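Local atomic coordinates of L-lysine 6-monooxygenase involved in desferrioxamine biosynthesis (Erwinia amylovora CFBP1430, PDB entry 5O8P), a protein that probably uses FAD and NADPH to N-hydroxylate cadaverine, a step in the biosynthesis of the siderophore desferrioxamine. Residues Y401-S404 and V405-R408; C107-A110 and A111-G115; D366-R369 and N370-D374. One frame throughout, in Å; residues are numbered along the deposited sequence.

In the fold
All three contacts are local, each made within one continuous run of chain. Interaction 1, inside helix 399-410, is almost wholly buried and combines an aromatic CH-pi contact with Arg402 and Asn403 bonded to residues near the FAD site. Interaction 2, at the C-terminal end of helix 100-113, is only partly buried, with Cys107, Ala110 and Leu114 buried and charged residues at the surface; its centre lies about 20 Å from the centre of interaction 1, without touching it, though both helices pack against helix 18-27. Interaction 3, also partly buried, is a beta turn before strand 379-381, held by backbone bonds and polar side chains (Arg369 to Asp250, Asn370 with Ser372). It touches interaction 1, Tyr371 packing against Tyr401, Arg402 and Val405.

Interaction 1 (Y401-S404 and V405-R408); sequences YRNS and VLLR
Val405 lays its CG1 methyl over one face of the Tyr401 ring, one helical turn further along helix 399-410. The Val405 CG1 atom stands 4.0 Å from the centroid of the Tyr401 ring and 17° off its normal, a CH-pi contact, with Tyr401 CZ its closest ring carbon at 3.9 Å. CG of Tyr401 is anti to the backbone N (chi1 173°), which sets the ring outward from the helix with a slight lean toward the C-terminal end, where Val405 CG1 meets it. On another side of the helix the side chains of Asn403 and Leu406 cross, Asn403 OD1 lying 4.0 Å from Leu406 CD1. The helical backbone bonds include Leu406 N to Arg402 O and Leu407 N to Asn403 O, each 2.9 Å. Ser404 OG bonds back to the carbonyl of Cys400. Asn403 OD1 is paired with Gln382 and its ND2 weakly with Phe19 O, while Arg402 forms a salt bridge with Glu385 and a cation-pi contact with Phe19, an FAD-binding residue. Tyr401 also packs on Tyr88 of the second subunit. The chemistry thus divides round the helix: an aliphatic-aromatic contact on one side, and on another buried polar groups in contact with a residue that binds FAD.

Interaction 2 (C107-A110 and A111-G115); sequences CQWA and AERLG
The Trp109 indole and the Arg113 guanidinium are turned 49° against each other, and the Arg113 chain, not its charged end, does the touching: its CD methylene meets the six-membered ring obliquely, 3.8 Å from Trp109 CZ2. This is an i to i+4 pairing on the last turns of helix 100-113. The two side chains lie side by side and point the same way, the indole carried there by chi1 of 171°, with CG of Trp109 anti to its backbone N. Beyond the pair, Phe80 meets Trp109 edge-to-face and Tyr75 makes a cation-pi contact with Arg113, so both flat groups have aromatic neighbours from an adjoining part of the chain. The helix side next to helix 18-27 is apolar: Cys107 and Leu114 both rest on Leu21. Gln108 NE2 is bonded to the carbonyl of Phe44. Regular backbone bonds close the turns, among them Ala111 N to Cys107 O at 2.9 Å and Arg113 N to Trp109 O at 3.1 Å. Leu114 is the first residue to leave helical geometry, yet its amide still keeps the helical pattern, and its side chain folds back over the last turn: Leu114 N lies 3.1 Å from Ala110 O, and Leu114 CG 3.4 Å from that same oxygen.

Interaction 3 (D366-R369 and N370-D374); sequences DVQR and NYSID
Arg369 and Tyr371 come together through different first torsions: Arg369 has CG anti to its backbone N (chi1 178°), whereas CG of Tyr371 sits anti to the carbonyl carbon (chi1 -54°). They belong to a type I beta turn, Gln368-Tyr371, with a G1-bulge pattern, Tyr371 taking the left-handed backbone position. A bend at chi2 of Arg369 brings the guanidinium alongside the ring, and the two side chains lie side by side, pointing the same way. Their planes stand 86° apart, with Tyr371 CE2 in plane at the guanidinium edge. Arg369 NH1 gives a weak hydrogen bond to Tyr371 OH at 3.4 Å, while the carbonyl O of Arg369 lies over one face of the tyrosine ring. The stronger hold on the arginine is a salt bridge from NE to Asp250; Tyr371 stacks on the His389 ring and packs against helix 399-410. Tyr371 N bonds to Gln368 O at 3.0 Å, closing the turn, and a straight bond of 2.9 Å from Gln368 N to Ser372 O joins its two arms, which run nearly antiparallel. Further down, Val367 CG2 and Ile373 CG2 touch obliquely at 4.1 Å, and Ile373 continues onto Val379 and Val381 of strand 379-381. On the other flank Gln368 curls back, bent at chi2, so that its NE2 reaches Asp366 O at 2.8 Å, with that oxygen in the plane of the amide. Asn370 ND2 is bonded to Asn377. Asn370 OD1 accepts a weak bond from Ser372 N and a hydrogen bond of 2.9 Å from Ser372 OG.

Interaction 1 (Y401-S404 and V405-R408)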
loop_
_atom_site.group_PDB
_atom_site.type_symbol
_atom_site.label_atom_id
_atom_site.label_comp_id
_atom_site.label_asym_id
_atom_site.label_seq_id
_atom_site.Cartn_x
_atom_site.Cartn_y
_atom_site.Cartn_z
ATOM N N TYR B 401 3.248 28.602 7.083
ATOM C CA TYR B 401 4.559 29.233 6.918
ATOM C C TYR B 401 4.363 30.706 6.538
ATOM O O TYR B 401 4.850 31.600 7.242
ATOM C CB TYR B 401 5.462 28.521 5.874
ATOM C CG TYR B 401 6.744 29.296 5.601
ATOM C CD1 TYR B 401 7.775 29.324 6.539
ATOM C CD2 TYR B 401 6.904 30.052 4.434
ATOM C CE1 TYR B 401 8.918 30.087 6.332
ATOM C CE2 TYR B 401 8.060 30.790 4.200
ATOM C CZ TYR B 401 9.068 30.800 5.163
ATOM O OH TYR B 401 10.230 31.522 5.004
ATOM N N ARG B 402 3.631 30.944 5.449
ATOM C CA ARG B 402 3.442 32.308 4.939
ATOM C C ARG B 402 2.733 33.202 5.981
ATOM O O ARG B 402 3.201 34.306 6.288
ATOM C CB ARG B 402 2.680 32.306 3.601
ATOM C CG ARG B 402 2.711 33.636 2.847
ATOM C CD ARG B 402 1.956 33.640 1.529
ATOM N NE ARG B 402 0.762 32.793 1.581
ATOM C CZ ARG B 402 0.454 31.804 0.742
ATOM N NH1 ARG B 402 1.196 31.529 -0.331
ATOM N NH2 ARG B 402 -0.659 31.108 0.950
ATOM N N ASN B 403 1.648 32.694 6.556
ATOM C CA ASN B 403 0.937 33.407 7.618
ATOM C C ASN B 403 1.844 33.758 8.807
ATOM O O ASN B 403 1.740 34.853 9.375
ATOM C CB ASN B 403 -0.289 32.600 8.092
ATOM C CG ASN B 403 -1.428 32.609 7.084
ATOM O OD1 ASN B 403 -1.657 33.605 6.405
ATOM N ND2 ASN B 403 -2.151 31.499 6.988
ATOM N N SER B 404 2.748 32.847 9.158
ATOM C CA SER B 404 3.697 33.097 10.242
ATOM C C SER B 404 4.693 34.213 9.957
ATOM O O SER B 404 5.097 34.901 10.910
ATOM C CB SER B 404 4.444 31.822 10.621
ATOM O OG SER B 404 3.559 30.916 11.238
ATOM N N VAL B 405 5.090 34.394 8.689
ATOM C CA VAL B 405 6.028 35.492 8.344
ATOM C C VAL B 405 5.252 36.801 8.169
ATOM O O VAL B 405 5.791 37.883 8.408
ATOM C CB VAL B 405 7.002 35.209 7.131
ATOM C CG1 VAL B 405 7.236 33.716 6.895
ATOM C CG2 VAL B 405 6.564 35.876 5.840
ATOM N N LEU B 406 3.998 36.700 7.732
ATOM C CA LEU B 406 3.135 37.861 7.685
ATOM C C LEU B 406 2.954 38.386 9.086
ATOM O O LEU B 406 3.132 39.582 9.315
ATOM C CB LEU B 406 1.776 37.527 7.077
ATOM C CG LEU B 406 1.725 37.218 5.588
ATOM C CD1 LEU B 406 0.285 36.900 5.214
ATOM C CD2 LEU B 406 2.283 38.356 4.765
ATOM N N LEU B 407 2.630 37.502 10.029
ATOM C CA LEU B 407 2.459 37.938 11.418
ATOM C C LEU B 407 3.732 38.527 12.000
ATOM O O LEU B 407 3.665 39.451 12.790
ATOM C CB LEU B 407 1.893 36.817 12.303
ATOM C CG LEU B 407 0.391 36.607 12.074
ATOM C CD1 LEU B 407 -0.135 35.388 12.801
ATOM C CD2 LEU B 407 -0.405 37.837 12.491
ATOM N N ARG B 408 4.891 38.029 11.590
ATOM C CA ARG B 408 6.177 38.591 12.037
ATOM C C ARG B 408 6.393 40.022 11.523
ATOM O O ARG B 408 6.923 40.874 12.239
ATOM C CB ARG B 408 7.341 37.686 11.618
ATOM C CG ARG B 408 8.666 38.008 12.286
ATOM C CD ARG B 408 9.692 36.935 11.946
ATOM N NE ARG B 408 10.035 36.986 10.517
ATOM C CZ ARG B 408 10.487 35.970 9.774
ATOM N NH1 ARG B 408 10.637 34.747 10.286
ATOM N NH2 ARG B 408 10.752 36.184 8.484
#

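Interaction 2 (C107-A110 and A111-G115)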
loop_
_atom_site.group_PDB
_atom_site.type_symbol
_atom_site.label_atom_id
_atom_site.label_comp_id
_atom_site.label_asym_id
_atom_site.label_seq_id
_atom_site.Cartn_x
_atom_site.Cartn_y
_atom_site.Cartn_z
ATOM N N CYS B 107 -13.646 24.175 7.771
ATOM C CA CYS B 107 -13.411 25.604 7.543
ATOM C C CYS B 107 -14.615 26.455 7.940
ATOM O O CYS B 107 -14.455 27.571 8.413
ATOM C CB CYS B 107 -13.049 25.881 6.089
ATOM S SG CYS B 107 -11.382 25.348 5.653
ATOM N N GLN B 108 -15.816 25.916 7.751
ATOM C CA GLN B 108 -17.049 26.624 8.102
ATOM C C GLN B 108 -17.184 26.714 9.603
ATOM O O GLN B 108 -17.489 27.766 10.128
ATOM C CB GLN B 108 -18.280 25.938 7.493
ATOM C CG GLN B 108 -18.443 26.217 6.001
ATOM C CD GLN B 108 -19.535 25.389 5.347
ATOM O OE1 GLN B 108 -20.127 24.498 5.968
ATOM N NE2 GLN B 108 -19.793 25.661 4.077
ATOM N N TRP B 109 -16.936 25.613 10.295
ATOM C CA TRP B 109 -16.882 25.613 11.755
ATOM C C TRP B 109 -15.899 26.642 12.309
ATOM O O TRP B 109 -16.219 27.344 13.261
ATOM C CB TRP B 109 -16.516 24.221 12.249
ATOM C CG TRP B 109 -16.230 24.125 13.680
ATOM C CD1 TRP B 109 -17.122 23.932 14.674
ATOM C CD2 TRP B 109 -14.952 24.193 14.287
ATOM N NE1 TRP B 109 -16.484 23.872 15.881
ATOM C CE2 TRP B 109 -15.144 24.026 15.671
ATOM C CE3 TRP B 109 -13.653 24.362 13.792
ATOM C CZ2 TRP B 109 -14.098 24.037 16.577
ATOM C CZ3 TRP B 109 -12.606 24.351 14.688
ATOM C CH2 TRP B 109 -12.835 24.191 16.070
ATOM N N ALA B 110 -14.710 26.721 11.723
ATOM C CA ALA B 110 -13.721 27.701 12.146
ATOM C C ALA B 110 -14.218 29.125 11.895
ATOM O O ALA B 110 -14.158 29.974 12.780
ATOM C CB ALA B 110 -12.399 27.473 11.434
ATOM N N ALA B 111 -14.723 29.376 10.695
ATOM C CA ALA B 111 -15.215 30.705 10.330
ATOM C C ALA B 111 -16.332 31.172 11.265
ATOM O O ALA B 111 -16.383 32.331 11.631
ATOM C CB ALA B 111 -15.693 30.723 8.889
ATOM N N GLU B 112 -17.206 30.252 11.651
ATOM C CA GLU B 112 -18.278 30.535 12.605
ATOM C C GLU B 112 -17.703 30.908 13.994
ATOM O O GLU B 112 -18.105 31.906 14.580
ATOM C CB GLU B 112 -19.249 29.335 12.681
ATOM C CG GLU B 112 -20.706 29.673 12.969
ATOM C CD GLU B 112 -20.971 30.121 14.410
ATOM O OE1 GLU B 112 -20.256 29.664 15.341
ATOM O OE2 GLU B 112 -21.910 30.936 14.612
ATOM N N ARG B 113 -16.737 30.135 14.489
ATOM C CA ARG B 113 -16.139 30.358 15.827
ATOM C C ARG B 113 -15.408 31.702 15.942
ATOM O O ARG B 113 -15.339 32.286 17.018
ATOM C CB ARG B 113 -15.156 29.230 16.185
ATOM C CG ARG B 113 -15.411 28.524 17.509
ATOM C CD ARG B 113 -14.272 27.562 17.864
ATOM N NE ARG B 113 -13.181 28.319 18.490
ATOM C CZ ARG B 113 -12.593 28.059 19.667
ATOM N NH1 ARG B 113 -12.934 26.992 20.408
ATOM N NH2 ARG B 113 -11.638 28.895 20.107
ATOM N N LEU B 114 -14.841 32.173 14.836
ATOM C CA LEU B 114 -14.036 33.387 14.843
ATOM C C LEU B 114 -14.872 34.643 15.027
ATOM O O LEU B 114 -16.050 34.693 14.663
ATOM C CB LEU B 114 -13.234 33.524 13.541
ATOM C CG LEU B 114 -12.043 32.581 13.355
ATOM C CD1 LEU B 114 -11.673 32.458 11.876
ATOM C CD2 LEU B 114 -10.859 33.074 14.152
ATOM N N GLY B 115 -14.221 35.657 15.594
ATOM C CA GLY B 115 -14.789 36.986 15.736
ATOM C C GLY B 115 -14.316 38.007 14.709
ATOM O O GLY B 115 -15.001 38.992 14.464
#

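Interaction 3 (D366-R369 and N370-D374)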
loop_
_atom_site.group_PDB
_atom_site.type_symbol
_atom_site.label_atom_id
_atom_site.label_comp_id
_atom_site.label_asym_id
_atom_site.label_seq_id
_atom_site.Cartn_x
_atom_site.Cartn_y
_atom_site.Cartn_z
ATOM N N ASP B 366 5.903 42.851 -8.208
ATOM C CA ASP B 366 7.283 42.495 -7.885
ATOM C C ASP B 366 7.368 42.148 -6.395
ATOM O O ASP B 366 7.806 42.961 -5.564
ATOM C CB ASP B 366 8.237 43.643 -8.236
ATOM C CG ASP B 366 9.704 43.271 -8.055
ATOM O OD1 ASP B 366 10.129 42.216 -8.582
ATOM O OD2 ASP B 366 10.421 44.040 -7.381
ATOM N N VAL B 367 6.980 40.915 -6.069
ATOM C CA VAL B 367 6.774 40.516 -4.675
ATOM C C VAL B 367 8.120 40.338 -3.970
ATOM O O VAL B 367 9.034 39.739 -4.531
ATOM C CB VAL B 367 5.967 39.199 -4.543
ATOM C CG1 VAL B 367 5.547 38.981 -3.090
ATOM C CG2 VAL B 367 4.756 39.200 -5.454
ATOM N N GLN B 368 8.225 40.846 -2.742
ATOM C CA GLN B 368 9.448 40.721 -1.938
ATOM C C GLN B 368 9.387 39.401 -1.172
ATOM O O GLN B 368 8.349 38.723 -1.175
ATOM C CB GLN B 368 9.585 41.878 -0.949
ATOM C CG GLN B 368 9.366 43.264 -1.525
ATOM C CD GLN B 368 10.364 43.636 -2.585
ATOM O OE1 GLN B 368 11.483 44.035 -2.263
ATOM N NE2 GLN B 368 9.951 43.557 -3.863
ATOM N N ARG B 369 10.487 39.044 -0.503
ATOM C CA ARG B 369 10.576 37.724 0.138
ATOM C C ARG B 369 9.595 37.594 1.289
ATOM O O ARG B 369 9.137 36.490 1.557
ATOM C CB ARG B 369 12.005 37.382 0.566
ATOM C CG ARG B 369 12.188 36.034 1.283
ATOM C CD ARG B 369 11.931 34.862 0.361
ATOM N NE ARG B 369 11.896 33.571 1.052
ATOM C CZ ARG B 369 10.852 33.065 1.716
ATOM N NH1 ARG B 369 9.707 33.734 1.832
ATOM N NH2 ARG B 369 10.957 31.861 2.272
ATOM N N ASN B 370 9.256 38.714 1.937
ATOM C CA ASN B 370 8.225 38.717 2.992
ATOM C C ASN B 370 6.777 38.819 2.474
ATOM O O ASN B 370 5.873 39.109 3.253
ATOM C CB ASN B 370 8.502 39.828 4.034
ATOM C CG ASN B 370 8.374 41.234 3.467
ATOM O OD1 ASN B 370 8.291 41.432 2.263
ATOM N ND2 ASN B 370 8.376 42.222 4.349
ATOM N N TYR B 371 6.565 38.579 1.177
ATOM C CA TYR B 371 5.239 38.563 0.540
ATOM C C TYR B 371 4.611 39.964 0.377
ATOM O O TYR B 371 3.420 40.077 0.058
ATOM C CB TYR B 371 4.287 37.567 1.245
ATOM C CG TYR B 371 4.888 36.178 1.337
ATOM C CD1 TYR B 371 4.746 35.281 0.285
ATOM C CD2 TYR B 371 5.633 35.777 2.448
ATOM C CE1 TYR B 371 5.308 34.014 0.324
ATOM C CE2 TYR B 371 6.212 34.513 2.512
ATOM C CZ TYR B 371 6.064 33.626 1.446
ATOM O OH TYR B 371 6.644 32.363 1.508
ATOM N N SER B 372 5.429 41.013 0.529
ATOM C CA SER B 372 4.974 42.385 0.409
ATOM C C SER B 372 5.111 42.884 -1.036
ATOM O O SER B 372 6.036 42.483 -1.739
ATOM C CB SER B 372 5.751 43.288 1.377
ATOM O OG SER B 372 7.032 43.629 0.879
ATOM N N ILE B 373 4.185 43.756 -1.457
ATOM C CA ILE B 373 4.194 44.317 -2.828
ATOM C C ILE B 373 4.389 45.837 -2.867
ATOM O O ILE B 373 4.496 46.424 -3.948
ATOM C CB ILE B 373 2.974 43.860 -3.689
ATOM C CG1 ILE B 373 1.667 44.509 -3.218
ATOM C CG2 ILE B 373 2.886 42.341 -3.693
ATOM C CD1 ILE B 373 0.439 44.095 -4.014
ATOM N N ASP B 374 4.476 46.467 -1.704
ATOM C CA ASP B 374 4.735 47.902 -1.616
ATOM C C ASP B 374 6.194 48.126 -1.239
ATOM O O ASP B 374 6.967 47.164 -1.117
ATOM C CB ASP B 374 3.801 48.553 -0.590
ATOM C CG ASP B 374 4.078 48.091 0.825
ATOM O OD1 ASP B 374 4.064 46.857 1.033
ATOM O OD2 ASP B 374 4.310 48.931 1.734
#